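Local coordinates for soluble lytic murein transglycosylase (Pseudomonas aeruginosa, PDB 5OHU), which cleaves the glycan strands of cell-wall peptidoglycan as a lytic transglycosylase, contributing to both exolytic and endolytic turnover of the polymer, at residues A[325-330]-A[345-350]; A[364-369]-A[381-386]; A[496-501]-A[616-621]; A[567-572]-A[627-632]. One frame throughout, in Å; residues are numbered along the deposited sequence.

Interaction 1: A[325-330]-A[345-350]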
# COMPACT_ATOMS: atom_id res chain seq x y z
N GLU A 325 -22.68 -9.29 -21.88
CA GLU A 325 -21.61 -8.35 -22.17
C GLU A 325 -20.44 -8.53 -21.22
O GLU A 325 -19.28 -8.44 -21.63
CB GLU A 325 -22.17 -6.93 -22.12
CG GLU A 325 -23.24 -6.69 -23.17
CD GLU A 325 -24.08 -5.47 -22.88
OE1 GLU A 325 -25.18 -5.61 -22.27
OE2 GLU A 325 -23.63 -4.36 -23.26
N ALA A 326 -20.72 -8.79 -19.94
CA ALA A 326 -19.63 -9.04 -19.01
C ALA A 326 -18.85 -10.28 -19.42
O ALA A 326 -17.61 -10.27 -19.43
CB ALA A 326 -20.16 -9.17 -17.58
N TYR A 327 -19.55 -11.33 -19.80
CA TYR A 327 -18.86 -12.53 -20.26
C TYR A 327 -18.01 -12.24 -21.50
O TYR A 327 -16.84 -12.65 -21.58
CB TYR A 327 -19.87 -13.63 -20.54
CG TYR A 327 -19.24 -14.80 -21.24
CD1 TYR A 327 -18.48 -15.72 -20.54
CD2 TYR A 327 -19.37 -14.95 -22.62
CE1 TYR A 327 -17.87 -16.78 -21.17
CE2 TYR A 327 -18.76 -16.02 -23.28
CZ TYR A 327 -18.02 -16.94 -22.54
OH TYR A 327 -17.42 -18.01 -23.16
N ALA A 328 -18.57 -11.54 -22.49
CA ALA A 328 -17.82 -11.27 -23.72
C ALA A 328 -16.60 -10.44 -23.41
O ALA A 328 -15.53 -10.61 -24.02
CB ALA A 328 -18.70 -10.56 -24.75
N LEU A 329 -16.71 -9.54 -22.44
CA LEU A 329 -15.54 -8.77 -22.09
C LEU A 329 -14.49 -9.65 -21.40
O LEU A 329 -13.29 -9.47 -21.66
CB LEU A 329 -15.96 -7.59 -21.23
CG LEU A 329 -14.87 -6.57 -20.90
CD1 LEU A 329 -14.17 -6.05 -22.15
CD2 LEU A 329 -15.55 -5.45 -20.20
N THR A 330 -14.89 -10.63 -20.57
CA THR A 330 -13.84 -11.44 -19.94
C THR A 330 -13.06 -12.23 -20.98
O THR A 330 -11.89 -12.54 -20.74
CB THR A 330 -14.38 -12.42 -18.88
OG1 THR A 330 -15.24 -13.39 -19.49
CG2 THR A 330 -15.15 -11.69 -17.77
N TYR A 345 -12.73 -16.45 -12.34
CA TYR A 345 -14.00 -16.66 -11.66
C TYR A 345 -15.13 -15.95 -12.39
O TYR A 345 -16.19 -16.55 -12.64
CB TYR A 345 -13.95 -16.21 -10.20
CG TYR A 345 -15.33 -16.30 -9.58
CD1 TYR A 345 -15.87 -17.55 -9.21
CD2 TYR A 345 -16.12 -15.15 -9.41
CE1 TYR A 345 -17.14 -17.66 -8.68
CE2 TYR A 345 -17.39 -15.24 -8.88
CZ TYR A 345 -17.90 -16.50 -8.51
OH TYR A 345 -19.16 -16.60 -7.98
N TRP A 346 -14.96 -14.67 -12.70
CA TRP A 346 -16.09 -13.93 -13.26
C TRP A 346 -16.41 -14.36 -14.69
O TRP A 346 -17.57 -14.29 -15.09
CB TRP A 346 -15.86 -12.43 -13.14
CG TRP A 346 -16.17 -11.97 -11.72
CD1 TRP A 346 -15.28 -11.52 -10.78
CD2 TRP A 346 -17.45 -12.00 -11.07
NE1 TRP A 346 -15.93 -11.24 -9.60
CE2 TRP A 346 -17.26 -11.53 -9.74
CE3 TRP A 346 -18.74 -12.38 -11.47
CZ2 TRP A 346 -18.32 -11.43 -8.82
CZ3 TRP A 346 -19.80 -12.27 -10.56
CH2 TRP A 346 -19.58 -11.80 -9.26
N GLN A 347 -15.44 -14.88 -15.43
CA GLN A 347 -15.78 -15.46 -16.73
C GLN A 347 -16.74 -16.63 -16.58
O GLN A 347 -17.78 -16.70 -17.25
CB GLN A 347 -14.53 -15.89 -17.48
CG GLN A 347 -14.88 -16.64 -18.76
CD GLN A 347 -13.68 -16.83 -19.67
OE1 GLN A 347 -13.22 -17.95 -19.85
NE2 GLN A 347 -13.16 -15.74 -20.22
N ALA A 348 -16.41 -17.58 -15.69
CA ALA A 348 -17.30 -18.71 -15.43
C ALA A 348 -18.65 -18.23 -14.88
O ALA A 348 -19.70 -18.71 -15.33
CB ALA A 348 -16.64 -19.67 -14.45
N ARG A 349 -18.63 -17.28 -13.95
CA ARG A 349 -19.87 -16.90 -13.26
C ARG A 349 -20.78 -16.06 -14.14
O ARG A 349 -22.01 -16.24 -14.13
CB ARG A 349 -19.54 -16.17 -11.94
CG ARG A 349 -20.78 -15.59 -11.20
CD ARG A 349 -21.57 -16.76 -10.59
NE ARG A 349 -22.81 -16.33 -9.93
CZ ARG A 349 -23.88 -17.09 -9.71
NH1 ARG A 349 -23.91 -18.35 -10.11
NH2 ARG A 349 -24.94 -16.58 -9.11
N SER A 350 -20.22 -15.14 -14.94
CA SER A 350 -21.07 -14.40 -15.86
C SER A 350 -21.66 -15.31 -16.93
O SER A 350 -22.81 -15.13 -17.32
CB SER A 350 -20.31 -13.22 -16.49
OG SER A 350 -19.21 -13.66 -17.27

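Interaction 2: A[364-369]-A[381-386]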
# COMPACT_ATOMS: atom_id res chain seq x y z
N LEU A 364 -14.99 -24.45 -16.42
CA LEU A 364 -14.32 -23.20 -16.08
C LEU A 364 -14.06 -23.10 -14.58
O LEU A 364 -12.95 -22.77 -14.15
CB LEU A 364 -15.16 -22.02 -16.59
CG LEU A 364 -15.32 -21.96 -18.12
CD1 LEU A 364 -16.29 -20.86 -18.53
CD2 LEU A 364 -13.97 -21.80 -18.86
N TYR A 365 -15.07 -23.42 -13.76
CA TYR A 365 -14.89 -23.39 -12.31
C TYR A 365 -13.83 -24.39 -11.87
O TYR A 365 -13.09 -24.12 -10.91
CB TYR A 365 -16.20 -23.70 -11.60
CG TYR A 365 -17.23 -22.58 -11.57
CD1 TYR A 365 -16.88 -21.28 -11.19
CD2 TYR A 365 -18.55 -22.83 -11.93
CE1 TYR A 365 -17.83 -20.27 -11.16
CE2 TYR A 365 -19.52 -21.83 -11.90
CZ TYR A 365 -19.15 -20.56 -11.52
OH TYR A 365 -20.12 -19.59 -11.50
N GLN A 366 -13.74 -25.53 -12.54
CA GLN A 366 -12.83 -26.58 -12.09
C GLN A 366 -11.37 -26.15 -12.21
O GLN A 366 -10.54 -26.52 -11.37
CB GLN A 366 -13.10 -27.87 -12.85
CG GLN A 366 -14.35 -28.57 -12.39
CD GLN A 366 -14.75 -29.72 -13.28
OE1 GLN A 366 -14.46 -29.73 -14.48
NE2 GLN A 366 -15.42 -30.71 -12.70
N LYS A 367 -11.04 -25.37 -13.24
CA LYS A 367 -9.71 -24.78 -13.32
C LYS A 367 -9.37 -23.95 -12.10
O LYS A 367 -8.19 -23.74 -11.80
CB LYS A 367 -9.60 -23.88 -14.56
CG LYS A 367 -10.08 -24.50 -15.84
CD LYS A 367 -10.54 -23.43 -16.82
CE LYS A 367 -9.41 -22.50 -17.25
NZ LYS A 367 -9.69 -21.89 -18.58
N LEU A 368 -10.38 -23.45 -11.39
CA LEU A 368 -10.21 -22.46 -10.34
C LEU A 368 -10.23 -23.08 -8.95
O LEU A 368 -9.38 -22.75 -8.12
CB LEU A 368 -11.29 -21.39 -10.47
CG LEU A 368 -10.86 -20.06 -9.91
CD1 LEU A 368 -9.44 -19.79 -10.37
CD2 LEU A 368 -11.79 -19.00 -10.43
N ALA A 369 -11.19 -23.96 -8.68
CA ALA A 369 -11.03 -24.87 -7.56
C ALA A 369 -9.64 -25.50 -7.65
O ALA A 369 -9.22 -25.95 -8.73
CB ALA A 369 -12.13 -25.93 -7.57
N ASP A 381 -17.50 -23.18 -4.13
CA ASP A 381 -18.88 -23.03 -3.68
C ASP A 381 -19.87 -23.15 -4.84
O ASP A 381 -20.94 -23.74 -4.69
CB ASP A 381 -19.07 -21.69 -2.98
CG ASP A 381 -20.51 -21.39 -2.69
OD1 ASP A 381 -21.04 -21.97 -1.72
OD2 ASP A 381 -21.12 -20.59 -3.42
N ARG A 382 -19.53 -22.58 -6.00
CA ARG A 382 -20.44 -22.69 -7.14
C ARG A 382 -20.55 -24.12 -7.64
O ARG A 382 -21.60 -24.52 -8.14
CB ARG A 382 -20.02 -21.76 -8.28
CG ARG A 382 -20.02 -20.30 -7.89
CD ARG A 382 -21.46 -19.78 -7.94
NE ARG A 382 -21.55 -18.41 -7.42
CZ ARG A 382 -22.58 -17.87 -6.77
NH1 ARG A 382 -23.66 -18.59 -6.51
NH2 ARG A 382 -22.53 -16.59 -6.40
N LEU A 383 -19.49 -24.91 -7.51
CA LEU A 383 -19.54 -26.32 -7.83
C LEU A 383 -20.10 -27.17 -6.69
O LEU A 383 -20.33 -28.36 -6.90
CB LEU A 383 -18.14 -26.82 -8.20
CG LEU A 383 -17.44 -26.34 -9.48
CD1 LEU A 383 -15.98 -26.77 -9.48
CD2 LEU A 383 -18.14 -26.88 -10.74
N SER A 384 -20.29 -26.61 -5.49
CA SER A 384 -20.68 -27.36 -4.30
C SER A 384 -19.74 -28.54 -4.03
O SER A 384 -20.17 -29.68 -3.80
CB SER A 384 -22.13 -27.85 -4.41
OG SER A 384 -23.01 -26.76 -4.57
N VAL A 385 -18.45 -28.26 -4.08
CA VAL A 385 -17.44 -29.26 -3.75
C VAL A 385 -16.69 -28.75 -2.53
O VAL A 385 -16.72 -27.55 -2.23
CB VAL A 385 -16.49 -29.54 -4.94
CG1 VAL A 385 -17.30 -30.01 -6.16
CG2 VAL A 385 -15.66 -28.32 -5.27
N PRO A 386 -16.06 -29.65 -1.76
CA PRO A 386 -15.28 -29.20 -0.60
C PRO A 386 -14.18 -28.22 -0.99
O PRO A 386 -13.68 -28.21 -2.12
CB PRO A 386 -14.67 -30.50 -0.05
CG PRO A 386 -15.61 -31.58 -0.50
CD PRO A 386 -16.13 -31.12 -1.84

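Interaction 3: A[496-501]-A[616-621]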
# COMPACT_ATOMS: atom_id res chain seq x y z
N ILE A 496 -13.92 -13.70 14.36
CA ILE A 496 -13.10 -12.80 15.16
C ILE A 496 -11.60 -13.12 14.99
O ILE A 496 -10.77 -12.21 14.96
CB ILE A 496 -13.57 -12.84 16.62
CG1 ILE A 496 -12.98 -11.68 17.41
CG2 ILE A 496 -13.17 -14.13 17.30
CD1 ILE A 496 -13.54 -11.60 18.82
N PHE A 497 -11.24 -14.40 14.88
CA PHE A 497 -9.88 -14.74 14.49
C PHE A 497 -9.53 -14.11 13.14
O PHE A 497 -8.44 -13.55 12.97
CB PHE A 497 -9.71 -16.26 14.39
CG PHE A 497 -9.54 -16.94 15.71
CD1 PHE A 497 -10.63 -17.18 16.52
CD2 PHE A 497 -8.29 -17.39 16.12
CE1 PHE A 497 -10.49 -17.83 17.73
CE2 PHE A 497 -8.14 -18.04 17.33
CZ PHE A 497 -9.24 -18.26 18.13
N ALA A 498 -10.45 -14.21 12.17
CA ALA A 498 -10.23 -13.62 10.85
C ALA A 498 -10.03 -12.11 10.92
O ALA A 498 -9.12 -11.57 10.30
CB ALA A 498 -11.40 -13.95 9.93
N ILE A 499 -10.89 -11.42 11.67
CA ILE A 499 -10.76 -9.97 11.77
C ILE A 499 -9.43 -9.62 12.42
O ILE A 499 -8.72 -8.71 11.98
CB ILE A 499 -11.96 -9.39 12.55
CG1 ILE A 499 -13.24 -9.45 11.71
CG2 ILE A 499 -11.65 -7.98 13.10
CD1 ILE A 499 -13.42 -8.29 10.74
N THR A 500 -9.06 -10.37 13.45
CA THR A 500 -7.78 -10.14 14.11
C THR A 500 -6.62 -10.41 13.16
O THR A 500 -5.67 -9.63 13.10
CB THR A 500 -7.69 -11.02 15.35
OG1 THR A 500 -8.75 -10.66 16.24
CG2 THR A 500 -6.36 -10.85 16.04
N ARG A 501 -6.69 -11.51 12.41
CA ARG A 501 -5.62 -11.84 11.49
C ARG A 501 -5.42 -10.72 10.45
O ARG A 501 -4.28 -10.36 10.13
CB ARG A 501 -5.92 -13.19 10.83
CG ARG A 501 -5.13 -13.48 9.55
CD ARG A 501 -3.64 -13.61 9.79
NE ARG A 501 -2.99 -14.07 8.57
CZ ARG A 501 -2.58 -13.25 7.60
NH1 ARG A 501 -2.75 -11.94 7.73
NH2 ARG A 501 -2.01 -13.75 6.51
N SER A 616 -12.21 -15.19 3.59
CA SER A 616 -11.35 -16.34 3.31
C SER A 616 -10.68 -16.84 4.58
O SER A 616 -10.59 -18.05 4.80
CB SER A 616 -10.30 -15.96 2.26
OG SER A 616 -10.90 -15.64 1.01
N TYR A 617 -10.22 -15.93 5.43
CA TYR A 617 -9.55 -16.33 6.65
C TYR A 617 -10.51 -17.06 7.59
O TYR A 617 -10.10 -18.01 8.26
CB TYR A 617 -8.95 -15.10 7.37
CG TYR A 617 -7.86 -14.36 6.60
CD1 TYR A 617 -7.25 -14.92 5.47
CD2 TYR A 617 -7.46 -13.09 6.99
CE1 TYR A 617 -6.26 -14.24 4.77
CE2 TYR A 617 -6.47 -12.40 6.30
CZ TYR A 617 -5.87 -12.98 5.20
OH TYR A 617 -4.90 -12.29 4.52
N ALA A 618 -11.77 -16.62 7.63
CA ALA A 618 -12.74 -17.27 8.50
C ALA A 618 -12.97 -18.71 8.09
O ALA A 618 -13.21 -19.57 8.94
CB ALA A 618 -14.06 -16.49 8.52
N VAL A 619 -12.90 -19.00 6.79
CA VAL A 619 -13.00 -20.39 6.36
C VAL A 619 -11.88 -21.20 6.98
O VAL A 619 -12.10 -22.27 7.56
CB VAL A 619 -12.98 -20.49 4.82
CG1 VAL A 619 -12.89 -21.94 4.41
CG2 VAL A 619 -14.22 -19.87 4.22
N ILE A 620 -10.65 -20.69 6.87
CA ILE A 620 -9.51 -21.42 7.40
C ILE A 620 -9.64 -21.59 8.90
O ILE A 620 -9.43 -22.68 9.45
CB ILE A 620 -8.20 -20.70 7.02
CG1 ILE A 620 -8.09 -20.65 5.50
CG2 ILE A 620 -6.99 -21.42 7.59
CD1 ILE A 620 -8.19 -22.01 4.89
N TYR A 621 -9.98 -20.50 9.60
CA TYR A 621 -10.09 -20.59 11.05
C TYR A 621 -11.22 -21.53 11.45
O TYR A 621 -11.14 -22.18 12.50
CB TYR A 621 -10.27 -19.20 11.65
CG TYR A 621 -8.96 -18.49 11.84
CD1 TYR A 621 -7.98 -19.01 12.68
CD2 TYR A 621 -8.68 -17.30 11.16
CE1 TYR A 621 -6.77 -18.37 12.85
CE2 TYR A 621 -7.47 -16.64 11.33
CZ TYR A 621 -6.51 -17.18 12.18
OH TYR A 621 -5.30 -16.55 12.38

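Interaction 4: A[567-572]-A[627-632]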
# COMPACT_ATOMS: atom_id res chain seq x y z
N GLY A 567 -26.65 -9.12 11.15
CA GLY A 567 -25.85 -10.32 11.33
C GLY A 567 -25.17 -10.81 10.08
O GLY A 567 -24.80 -11.98 10.00
N ASN A 568 -25.01 -9.94 9.08
CA ASN A 568 -24.39 -10.31 7.81
C ASN A 568 -22.91 -9.96 7.89
O ASN A 568 -22.55 -8.78 7.99
CB ASN A 568 -25.09 -9.58 6.66
CG ASN A 568 -24.49 -9.90 5.29
OD1 ASN A 568 -23.27 -9.96 5.12
ND2 ASN A 568 -25.35 -10.05 4.29
N ARG A 569 -22.05 -10.98 7.81
CA ARG A 569 -20.61 -10.80 8.01
C ARG A 569 -19.97 -10.06 6.84
O ARG A 569 -18.96 -9.37 7.03
CB ARG A 569 -19.92 -12.17 8.18
CG ARG A 569 -20.11 -12.89 9.54
CD ARG A 569 -19.58 -14.33 9.39
NE ARG A 569 -19.83 -14.84 8.04
CZ ARG A 569 -18.93 -15.44 7.28
NH1 ARG A 569 -17.67 -15.54 7.71
NH2 ARG A 569 -19.28 -15.85 6.06
N VAL A 570 -20.50 -10.22 5.63
CA VAL A 570 -19.98 -9.48 4.48
C VAL A 570 -20.11 -7.98 4.70
O VAL A 570 -19.15 -7.22 4.55
CB VAL A 570 -20.70 -9.91 3.19
CG1 VAL A 570 -20.09 -9.18 2.00
CG2 VAL A 570 -20.62 -11.42 3.00
N LEU A 571 -21.32 -7.53 5.03
CA LEU A 571 -21.53 -6.11 5.26
C LEU A 571 -20.80 -5.63 6.51
O LEU A 571 -20.16 -4.57 6.50
CB LEU A 571 -23.03 -5.83 5.38
CG LEU A 571 -23.83 -6.27 4.16
CD1 LEU A 571 -25.34 -6.15 4.45
CD2 LEU A 571 -23.44 -5.42 2.96
N ALA A 572 -20.88 -6.40 7.60
CA ALA A 572 -20.25 -5.98 8.84
C ALA A 572 -18.73 -5.89 8.68
O ALA A 572 -18.10 -4.98 9.23
CB ALA A 572 -20.62 -6.93 9.97
N ALA A 627 -15.06 -25.93 13.51
CA ALA A 627 -16.35 -25.26 13.44
C ALA A 627 -16.48 -24.74 12.02
O ALA A 627 -16.33 -23.54 11.76
CB ALA A 627 -16.44 -24.14 14.48
N PRO A 628 -16.78 -25.63 11.07
CA PRO A 628 -16.68 -25.27 9.65
C PRO A 628 -17.48 -24.03 9.31
O PRO A 628 -18.61 -23.83 9.77
CB PRO A 628 -17.24 -26.50 8.92
CG PRO A 628 -17.52 -27.55 9.99
CD PRO A 628 -16.94 -27.08 11.27
N GLN A 629 -16.88 -23.21 8.45
CA GLN A 629 -17.39 -21.91 8.05
C GLN A 629 -17.38 -21.88 6.53
O GLN A 629 -16.29 -21.88 5.91
CB GLN A 629 -16.51 -20.80 8.63
CG GLN A 629 -16.87 -19.37 8.25
CD GLN A 629 -18.31 -19.01 8.52
OE1 GLN A 629 -19.15 -18.96 7.62
NE2 GLN A 629 -18.60 -18.75 9.78
N PRO A 630 -18.53 -21.91 5.87
CA PRO A 630 -18.55 -21.72 4.42
C PRO A 630 -18.14 -20.28 4.09
O PRO A 630 -18.21 -19.38 4.93
CB PRO A 630 -20.02 -21.96 4.06
CG PRO A 630 -20.80 -21.81 5.34
CD PRO A 630 -19.86 -22.08 6.47
N ILE A 631 -17.74 -20.06 2.83
CA ILE A 631 -17.25 -18.73 2.45
C ILE A 631 -18.31 -17.65 2.73
O ILE A 631 -17.97 -16.53 3.12
CB ILE A 631 -16.78 -18.72 0.99
CG1 ILE A 631 -16.10 -17.37 0.65
CG2 ILE A 631 -17.93 -19.01 0.01
CD1 ILE A 631 -14.73 -17.20 1.30
N VAL A 632 -19.59 -17.97 2.51
CA VAL A 632 -20.70 -17.16 3.02
C VAL A 632 -21.80 -18.09 3.51
O VAL A 632 -21.98 -19.21 3.02
CB VAL A 632 -21.31 -16.19 1.98
CG1 VAL A 632 -20.41 -14.96 1.79
CG2 VAL A 632 -21.58 -16.92 0.68
O HOH W 1 -16.25 -16.83 5.71

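Interaction 1: A[325-330]-A[345-350]
Thr330 OG1 is gripped by two groups. It donates to the carbonyl of Tyr327, one turn back in its own helix, with 2.7 Å between Thr330 OG1 and Tyr327 O. Across the contact it accepts from the amide of Gln347, with 3.2 Å between Thr330 OG1 and Gln347 NE2. The second bond is fairly straight (N-H...O 156°), and the oxygen sits close to the amide plane. Gln347 CG is anti to its backbone N (chi1 173°) and the chain is extended beyond it; Gln347 CB passes 3.3 Å from Thr330 OG1.

The other close point is Ser350, whose OG turns back to Trp346 O (2.8 Å). That carbonyl also takes the backbone N of Ser350, from the opposite face of its plane. Held this way, Ser350 OG lies 3.2 Å from Tyr327 CA, at the edge of the Tyr327 ring. Gln347 O meets the same ring at its edge, 3.5 Å from Tyr327 CD1.

The two helices, 323-330 and 341-354, pack roughly antiparallel at 144°, with short segment axes 8.6 Å apart and the short helix 335-338 between them in sequence. They belong to the helical superstructure that precedes the lysozyme-like part. Leu318 of helix 307-319 packs against both Ala326 and Trp346, while the indole NE1 turns away to Glu600. The buried hydroxyls of Thr330 and Ser350 are each satisfied by a carbonyl of their own helix, and the Thr330-Gln347 bond adds a directional polar tie to the packing.

Interaction 2: A[364-369]-A[381-386]
Tyr365 and Leu383 have CA atoms 7.1 Å apart where the C-terminal turns of two successive helices, 360-368 and 374-383, meet, in the helical superstructure ahead of the lysozyme-like part. The second helix ends in a Schellman motif, with Ser384 taking a positive phi (54°) before the chain leaves as loop.

The Tyr365 ring carries one half of the contact. Arg382 CB stands over one face in a CH-pi contact, 3.8 Å from the ring centroid and displaced toward the rim that bears the hydroxyl. Arg382 CG follows at 3.7 Å from Tyr365 CZ. The bend at chi2 (-80°) brings CD near the phenol oxygen. Guanidinium and ring planes are 36° apart. The polar ends have partners elsewhere: Tyr365 OH bonds to Gln352, whereas Arg382 forms a salt bridge with Asp596 and a hydrogen bond with Tyr345 OH. The aliphatic part of the arginine thus rests on the ring while the charged end is held by Asp596 and Tyr345.

Leu383 makes the other half. Its branch point reaches the root of the tyrosine, with 3.6 Å between Leu383 CG and Tyr365 CB. One methyl goes further along helix 360-368, where the leucine crosses Gln366 at about a right angle, Leu383 CD1 lying 3.8 Å from Gln366 CG and 4.4 Å from Ala369 CB.

Interaction 3: A[496-501]-A[616-621]
Tyr621, Tyr617 and Arg501 bury the most surface here, in a crossing of two helices of the lysozyme-like transglycosylase fold. Helices 493-504 and 605-624 run at 127° to each other, and their short segment axes come within 8.0 Å. The close approach is consistent with the small residues at the crossing: the CA atoms of Ala498 and Ala618 are 5.0 Å apart, and Ala498 CB rests on the backbone of the other helix, 3.5 Å from Ala618 N.

One face of the Tyr621 ring is met by Phe497 CB, which stands over its centre, 3.5 Å from the Tyr621 centroid, a close CH-pi contact. The two aromatic rings themselves meet obliquely. Arg501 CB comes to the edge of the Tyr621 ring near the hydroxyl, which is hydrogen-bonded to Pro475 O, and the Phe474 ring packs edge-to-face with Tyr621.

Arg501 then crosses Tyr617 at about a right angle. With CG anti to the backbone N (chi1 162°), the chain starts over toward the tyrosine, where Arg501 CG lies 3.5 Å from Tyr617 CD2. Further out, the guanidinium is inclined 31° to the ring, and its NE bonds to Arg473 O. The phenol oxygen sits over one face of that guanidinium, Tyr617 OH being 3.8 Å from Arg501 NH2.

Interaction 4: A[567-572]-A[627-632]
Arg569 gives the contact its polar side. Its NH2 donates to Ile631 O at 3.3 Å (N-H...O 141°); the oxygen is close to the guanidinium plane, although the donor stands well above the carbonyl plane. A water ties the same groups together, 2.8 Å from Arg569 NH1 and 3.1 Å from Ile631 O. The charge has its main partner in Glu636, which forms a salt bridge with NE.

Stacking comes next. The Arg569 and Gln629 side chains reach toward each other tip to tip, and the glutamine amide is stacked over one face of the guanidinium, offset toward its rim, with the two planes 15° apart.

The apolar part is small: Val570 CG2 meets Val632 CG1 at 3.7 Å.

Asn568 is the N-cap of the helix that carries Arg569; its OD1 accepts from Leu571 N (3.1 Å), and more weakly from Val570 N.

Residues 629-632 of the loop after helix 605-624 thus meet the first turn of helix 569-578. Leu615 and Ala618 of helix 605-624 pack on Arg569, Trp495 of helix 493-504 touches it as well, Phe595 of helix 595-600 touches Val632, and the chain runs on toward strand 638-639.

In the fold
Interactions 1 and 2 follow one another along the chain, their centres about 16 Å apart, and meet through helix 341-354, where Arg349 CA packs 3.2 Å from Tyr365 OH. Interactions 3 and 4 alternate in sequence, with centres about 10 Å apart: interaction 3 joins helix 493-504 to helix 605-624, and interaction 4 joins the start of helix 569-578 to the loop after it. Interactions 1 and 2 lie in the region before the lysozyme-like part, 3 and 4 in that part and the tail after it. Two links bring these together: Ile631 CG2 touches Asp381 CB at 4.2 Å, and helix 595-600 packs on both Trp346 and Val632.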